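Pyruvate kinase (Pyrobaculum aerophilum, PDB 3QTG) catalyses the last step of glycolysis, the interconversion of phosphoenolpyruvate and ADP with pyruvate and ATP, using a divalent metal cation. Local coordinates at residues 178-181 with 182-185; 209-212 with 213-217. One frame throughout, in Å; residues are numbered along the deposited sequence.

Contact 1: residues 178-181 with 182-185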
ATOM      1  N   THR A 178      10.593  40.163 -23.583  1.00 64.11           N
ATOM      2  CA  THR A 178       9.794  40.573 -22.413  1.00 64.77           C
ATOM      3  C   THR A 178      10.656  41.158 -21.277  1.00 65.12           C
ATOM      4  O   THR A 178      11.877  40.995 -21.299  1.00 65.74           O
ATOM      5  CB  THR A 178       8.969  39.389 -21.839  1.00 64.02           C
ATOM      6  OG1 THR A 178       9.869  38.366 -21.406  1.00 65.63           O
ATOM      7  CG2 THR A 178       8.020  38.830 -22.873  1.00 63.48           C
ATOM      8  N   PRO A 179      10.025  41.845 -20.281  1.00 65.04           N
ATOM      9  CA  PRO A 179       8.587  42.159 -20.164  1.00 64.11           C
ATOM     10  C   PRO A 179       8.177  43.159 -21.243  1.00 63.51           C
ATOM     11  O   PRO A 179       9.034  43.858 -21.783  1.00 63.91           O
ATOM     12  CB  PRO A 179       8.465  42.814 -18.778  1.00 64.15           C
ATOM     13  CG  PRO A 179       9.744  42.522 -18.082  1.00 64.83           C
ATOM     14  CD  PRO A 179      10.781  42.411 -19.148  1.00 65.39           C
ATOM     15  N   ALA A 180       6.883  43.212 -21.547  1.00 62.54           N
ATOM     16  CA  ALA A 180       6.359  44.127 -22.548  1.00 62.11           C
ATOM     17  C   ALA A 180       6.508  45.577 -22.088  1.00 62.18           C
ATOM     18  O   ALA A 180       6.297  45.899 -20.909  1.00 61.81           O
ATOM     19  CB  ALA A 180       4.909  43.810 -22.857  1.00 61.50           C
ATOM     20  N   GLU A 181       6.861  46.442 -23.034  1.00 61.83           N
ATOM     21  CA  GLU A 181       7.062  47.867 -22.775  1.00 61.91           C
ATOM     22  C   GLU A 181       5.843  48.460 -22.072  1.00 61.04           C
ATOM     23  O   GLU A 181       5.976  49.275 -21.160  1.00 60.54           O
ATOM     24  CB  GLU A 181       7.347  48.609 -24.089  1.00 62.43           C
ATOM     25  CG  GLU A 181       8.324  49.769 -23.935  1.00 65.24           C
ATOM     26  CD  GLU A 181       8.141  50.859 -24.983  1.00 67.35           C
ATOM     27  OE1 GLU A 181       8.282  52.046 -24.608  1.00 70.43           O
ATOM     28  OE2 GLU A 181       7.855  50.546 -26.162  1.00 66.30           O
ATOM     29  N   GLU A 182       4.657  48.017 -22.489  1.00 60.48           N
ATOM     30  CA  GLU A 182       3.390  48.465 -21.901  1.00 60.47           C
ATOM     31  C   GLU A 182       3.199  47.952 -20.460  1.00 59.75           C
ATOM     32  O   GLU A 182       2.509  48.590 -19.651  1.00 60.35           O
ATOM     33  CB  GLU A 182       2.205  48.019 -22.768  1.00 60.49           C
ATOM     34  CG  GLU A 182       2.236  48.467 -24.233  1.00 63.68           C
ATOM     35  CD  GLU A 182       3.106  47.574 -25.133  1.00 67.80           C
ATOM     36  OE1 GLU A 182       3.960  48.134 -25.869  1.00 70.36           O
ATOM     37  OE2 GLU A 182       2.944  46.327 -25.113  1.00 68.52           O
ATOM     38  N   ASP A 183       3.789  46.798 -20.147  1.00 58.10           N
ATOM     39  CA  ASP A 183       3.737  46.263 -18.786  1.00 57.07           C
ATOM     40  C   ASP A 183       4.633  47.098 -17.866  1.00 56.70           C
ATOM     41  O   ASP A 183       4.203  47.532 -16.789  1.00 56.49           O
ATOM     42  CB  ASP A 183       4.142  44.776 -18.757  1.00 56.70           C
ATOM     43  CG  ASP A 183       3.088  43.854 -19.392  1.00 56.45           C
ATOM     44  OD1 ASP A 183       1.926  44.288 -19.577  1.00 56.67           O
ATOM     45  OD2 ASP A 183       3.429  42.690 -19.702  1.00 55.44           O
ATOM     46  N   VAL A 184       5.870  47.314 -18.317  1.00 56.12           N
ATOM     47  CA  VAL A 184       6.838  48.216 -17.684  1.00 55.85           C
ATOM     48  C   VAL A 184       6.190  49.568 -17.358  1.00 56.31           C
ATOM     49  O   VAL A 184       6.314  50.058 -16.238  1.00 56.37           O
ATOM     50  CB  VAL A 184       8.095  48.407 -18.584  1.00 56.33           C
ATOM     51  CG1 VAL A 184       9.020  49.502 -18.038  1.00 56.46           C
ATOM     52  CG2 VAL A 184       8.862  47.091 -18.741  1.00 55.51           C
ATOM     53  N   GLU A 185       5.486  50.144 -18.336  1.00 56.08           N
ATOM     54  CA  GLU A 185       4.767  51.407 -18.170  1.00 56.89           C
ATOM     55  C   GLU A 185       3.647  51.316 -17.135  1.00 55.76           C
ATOM     56  O   GLU A 185       3.486  52.221 -16.322  1.00 55.98           O
ATOM     57  CB  GLU A 185       4.193  51.897 -19.514  1.00 56.97           C
ATOM     58  CG  GLU A 185       5.238  52.385 -20.546  1.00 59.04           C
ATOM     59  CD  GLU A 185       4.609  52.986 -21.822  1.00 59.71           C
ATOM     60  OE1 GLU A 185       4.912  54.171 -22.110  1.00 62.87           O
ATOM     61  OE2 GLU A 185       3.829  52.290 -22.531  1.00 61.59           O
TER
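The first turn of helix 181-190, with Ala180 at its N-cap and Asp183 three residues on, is a worked example of how a helix starts without a polar capping side chain. Ala180 O does the backbone work: Val184 N binds it at 3.0 Å, almost in line with the carbonyl, while Asp183 N makes a weaker, bent bond to the same oxygen. Glu185 N then continues the ladder to Glu181 O, also at 3.0 Å. Asp183 turns its CG back beside its own backbone N (chi1 -71°), which brings the carboxylate against the N-cap methyl, with OD2 3.7 Å from Ala180 CB. OD2 stays 4.0 Å from Ala180 N, so no capping box closes here; OD1 is instead held by Gly83 N. An alanine here, with no carboxylate, would probably leave Gly83 N without this acceptor and the Ala180 methyl without the OD2 beside it. The three glutamates are exposed to solvent. The bend of Glu182 at chi2 brings its OE2 back near Ala180 CB, and its OE1 is 4.6 Å from Glu181 OE2, a like-charge pair whose repulsion the helix dipole, positive at this N-terminal end, would probably ease. Glu185 lays its CG against Glu181 O at 3.3 Å. On the apolar side, Pro179, preceded by a cis peptide bond, brings CB to 4.3 Å from Val184 CG2. Pro179 touches Ser213 and Val214 of helix 208-220, and Val184 touches Leu217, while Asp183 packs on the loop after strand 76-80, at Leu81 and Lys82.

Contact 2: residues 209-212 with 213-217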
ATOM      1  N   LYS A 209      13.091  32.563 -17.909  1.00 56.90           N
ATOM      2  CA  LYS A 209      13.711  33.866 -18.174  1.00 57.32           C
ATOM      3  C   LYS A 209      12.683  34.997 -18.152  1.00 56.45           C
ATOM      4  O   LYS A 209      12.924  36.055 -17.552  1.00 56.54           O
ATOM      5  CB  LYS A 209      14.491  33.866 -19.510  1.00 57.95           C
ATOM      6  CG  LYS A 209      15.392  35.106 -19.694  1.00 59.35           C
ATOM      7  CD  LYS A 209      16.070  35.170 -21.059  1.00 60.07           C
ATOM      8  CE  LYS A 209      17.027  36.384 -21.151  1.00 63.11           C
ATOM      9  NZ  LYS A 209      16.332  37.704 -21.361  1.00 62.56           N
ATOM     10  N   ASP A 210      11.547  34.756 -18.812  1.00 55.64           N
ATOM     11  CA  ASP A 210      10.411  35.684 -18.853  1.00 54.99           C
ATOM     12  C   ASP A 210       9.890  36.043 -17.455  1.00 53.85           C
ATOM     13  O   ASP A 210       9.655  37.214 -17.147  1.00 53.44           O
ATOM     14  CB  ASP A 210       9.273  35.066 -19.664  1.00 54.92           C
ATOM     15  CG  ASP A 210       9.490  35.174 -21.170  1.00 56.64           C
ATOM     16  OD1 ASP A 210      10.261  36.050 -21.615  1.00 58.58           O
ATOM     17  OD2 ASP A 210       8.864  34.388 -21.910  1.00 59.34           O
ATOM     18  N   VAL A 211       9.721  35.021 -16.619  1.00 52.90           N
ATOM     19  CA  VAL A 211       9.231  35.198 -15.251  1.00 51.85           C
ATOM     20  C   VAL A 211      10.224  36.012 -14.391  1.00 52.11           C
ATOM     21  O   VAL A 211       9.827  36.958 -13.708  1.00 51.54           O
ATOM     22  CB  VAL A 211       8.889  33.832 -14.596  1.00 50.96           C
ATOM     23  CG1 VAL A 211       8.272  34.024 -13.223  1.00 49.81           C
ATOM     24  CG2 VAL A 211       7.940  33.046 -15.487  1.00 51.14           C
ATOM     25  N   ASP A 212      11.500  35.637 -14.463  1.00 52.84           N
ATOM     26  CA  ASP A 212      12.601  36.320 -13.770  1.00 54.70           C
ATOM     27  C   ASP A 212      12.720  37.808 -14.122  1.00 54.86           C
ATOM     28  O   ASP A 212      13.073  38.624 -13.267  1.00 55.30           O
ATOM     29  CB  ASP A 212      13.942  35.635 -14.085  1.00 55.45           C
ATOM     30  CG  ASP A 212      14.057  34.229 -13.500  1.00 58.27           C
ATOM     31  OD1 ASP A 212      13.114  33.740 -12.823  1.00 60.02           O
ATOM     32  OD2 ASP A 212      15.117  33.597 -13.730  1.00 62.01           O
ATOM     33  N   SER A 213      12.434  38.149 -15.377  1.00 54.74           N
ATOM     34  CA  SER A 213      12.489  39.538 -15.847  1.00 55.25           C
ATOM     35  C   SER A 213      11.438  40.384 -15.175  1.00 54.45           C
ATOM     36  O   SER A 213      11.690  41.527 -14.825  1.00 54.20           O
ATOM     37  CB  SER A 213      12.295  39.602 -17.353  1.00 55.30           C
ATOM     38  OG  SER A 213      13.386  38.965 -17.989  1.00 58.42           O
ATOM     39  N   VAL A 214      10.247  39.819 -15.002  1.00 53.87           N
ATOM     40  CA  VAL A 214       9.196  40.525 -14.279  1.00 53.47           C
ATOM     41  C   VAL A 214       9.580  40.601 -12.792  1.00 53.68           C
ATOM     42  O   VAL A 214       9.353  41.618 -12.143  1.00 53.77           O
ATOM     43  CB  VAL A 214       7.799  39.895 -14.520  1.00 52.90           C
ATOM     44  CG1 VAL A 214       6.727  40.562 -13.653  1.00 51.72           C
ATOM     45  CG2 VAL A 214       7.425  40.025 -15.993  1.00 53.24           C
ATOM     46  N   ARG A 215      10.202  39.543 -12.274  1.00 53.68           N
ATOM     47  CA  ARG A 215      10.636  39.545 -10.878  1.00 54.30           C
ATOM     48  C   ARG A 215      11.649  40.650 -10.579  1.00 55.19           C
ATOM     49  O   ARG A 215      11.503  41.365  -9.583  1.00 55.44           O
ATOM     50  CB  ARG A 215      11.156  38.175 -10.437  1.00 53.88           C
ATOM     51  CG  ARG A 215      10.070  37.258  -9.921  1.00 52.82           C
ATOM     52  CD  ARG A 215      10.601  36.273  -8.871  1.00 54.21           C
ATOM     53  NE  ARG A 215       9.593  35.261  -8.522  1.00 53.05           N
ATOM     54  CZ  ARG A 215       9.523  34.071  -9.105  1.00 53.71           C
ATOM     55  NH1 ARG A 215      10.409  33.742 -10.045  1.00 56.53           N
ATOM     56  NH2 ARG A 215       8.584  33.204  -8.753  1.00 50.93           N
ATOM     57  N   SER A 216      12.644  40.804 -11.458  1.00 55.94           N
ATOM     58  CA  SER A 216      13.674  41.857 -11.331  1.00 56.93           C
ATOM     59  C   SER A 216      13.083  43.247 -11.473  1.00 57.10           C
ATOM     60  O   SER A 216      13.447  44.149 -10.730  1.00 58.04           O
ATOM     61  CB  SER A 216      14.778  41.702 -12.381  1.00 57.45           C
ATOM     62  OG  SER A 216      15.129  40.353 -12.575  1.00 58.66           O
ATOM     63  N   LEU A 217      12.190  43.424 -12.444  1.00 56.56           N
ATOM     64  CA  LEU A 217      11.472  44.680 -12.585  1.00 56.37           C
ATOM     65  C   LEU A 217      10.656  45.047 -11.333  1.00 56.31           C
ATOM     66  O   LEU A 217      10.696  46.203 -10.891  1.00 56.96           O
ATOM     67  CB  LEU A 217      10.580  44.669 -13.830  1.00 55.64           C
ATOM     68  CG  LEU A 217       9.745  45.946 -14.001  1.00 55.98           C
ATOM     69  CD1 LEU A 217      10.649  47.164 -14.262  1.00 56.73           C
ATOM     70  CD2 LEU A 217       8.676  45.784 -15.093  1.00 55.65           C
TER
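Both Ser213 and Ser216 place OG beside the backbone N (chi1 -65° and -40°), and from there each hydroxyl turns back to the carbonyl four residues earlier. Ser213 OG thus donates to Lys209 O at 3.0 Å, and Ser216 OG to Asp212 O at 2.8 Å. The backbone N of each serine binds the same oxygen as its hydroxyl, from the opposite face of the carbonyl plane, so two bonds grip each acceptor and each hydroxyl proton is used within the helix. Between them, Arg215 N reaches Val211 O at 3.0 Å as an ordinary helical bond, whereas the step from Val214 N to Asp210 O is stretched and weak. The Arg215 side chain, extended from CG to NE, runs alongside Val211, bringing NH1 to 3.8 Å from Val211 CG1. Asp212 OD1 meets the edge of the guanidinium in its plane, but the salt bridge to NH1 is long, 3.9 Å, and the two flat groups are turned 47° apart. The firmer charge partner of Arg215 is Asp248, bound through NH2, which also donates to Cys246 O. In the TIM barrel, helix 208-220 is the helix of the beta-alpha-beta unit from strand 199-202 to strand 226-231: Val211 and Val214 pack on Ile202 of the first strand, while Val211 and Arg215 lie against Val229 and Val227 of the second, respectively.

How the contacts relate
Followed from the N terminus, the two contacts come in series, neither enclosing nor crossing the other. Contact 1 turns the loop after strand 167-169 into helix 181-190; the chain then passes through barrel strand 199-202 and enters helix 208-220, where contact 2 lies. Contact 1 closes the first turn of its helix, contact 2 two successive turns within its own, yet their centres are about 11 Å apart and they touch directly. Pro179 CD rests 3.7 Å from Ser213 CB, and Val184 CG2 meets Leu217 CD2 at 3.9 Å. Thr178 OG1 also hydrogen-bonds Asp210 OD1, though its modelled length is doubtfully short. Together they tie helix 181-190 and the loop leading into it to helix 208-220 on the outside of the TIM barrel.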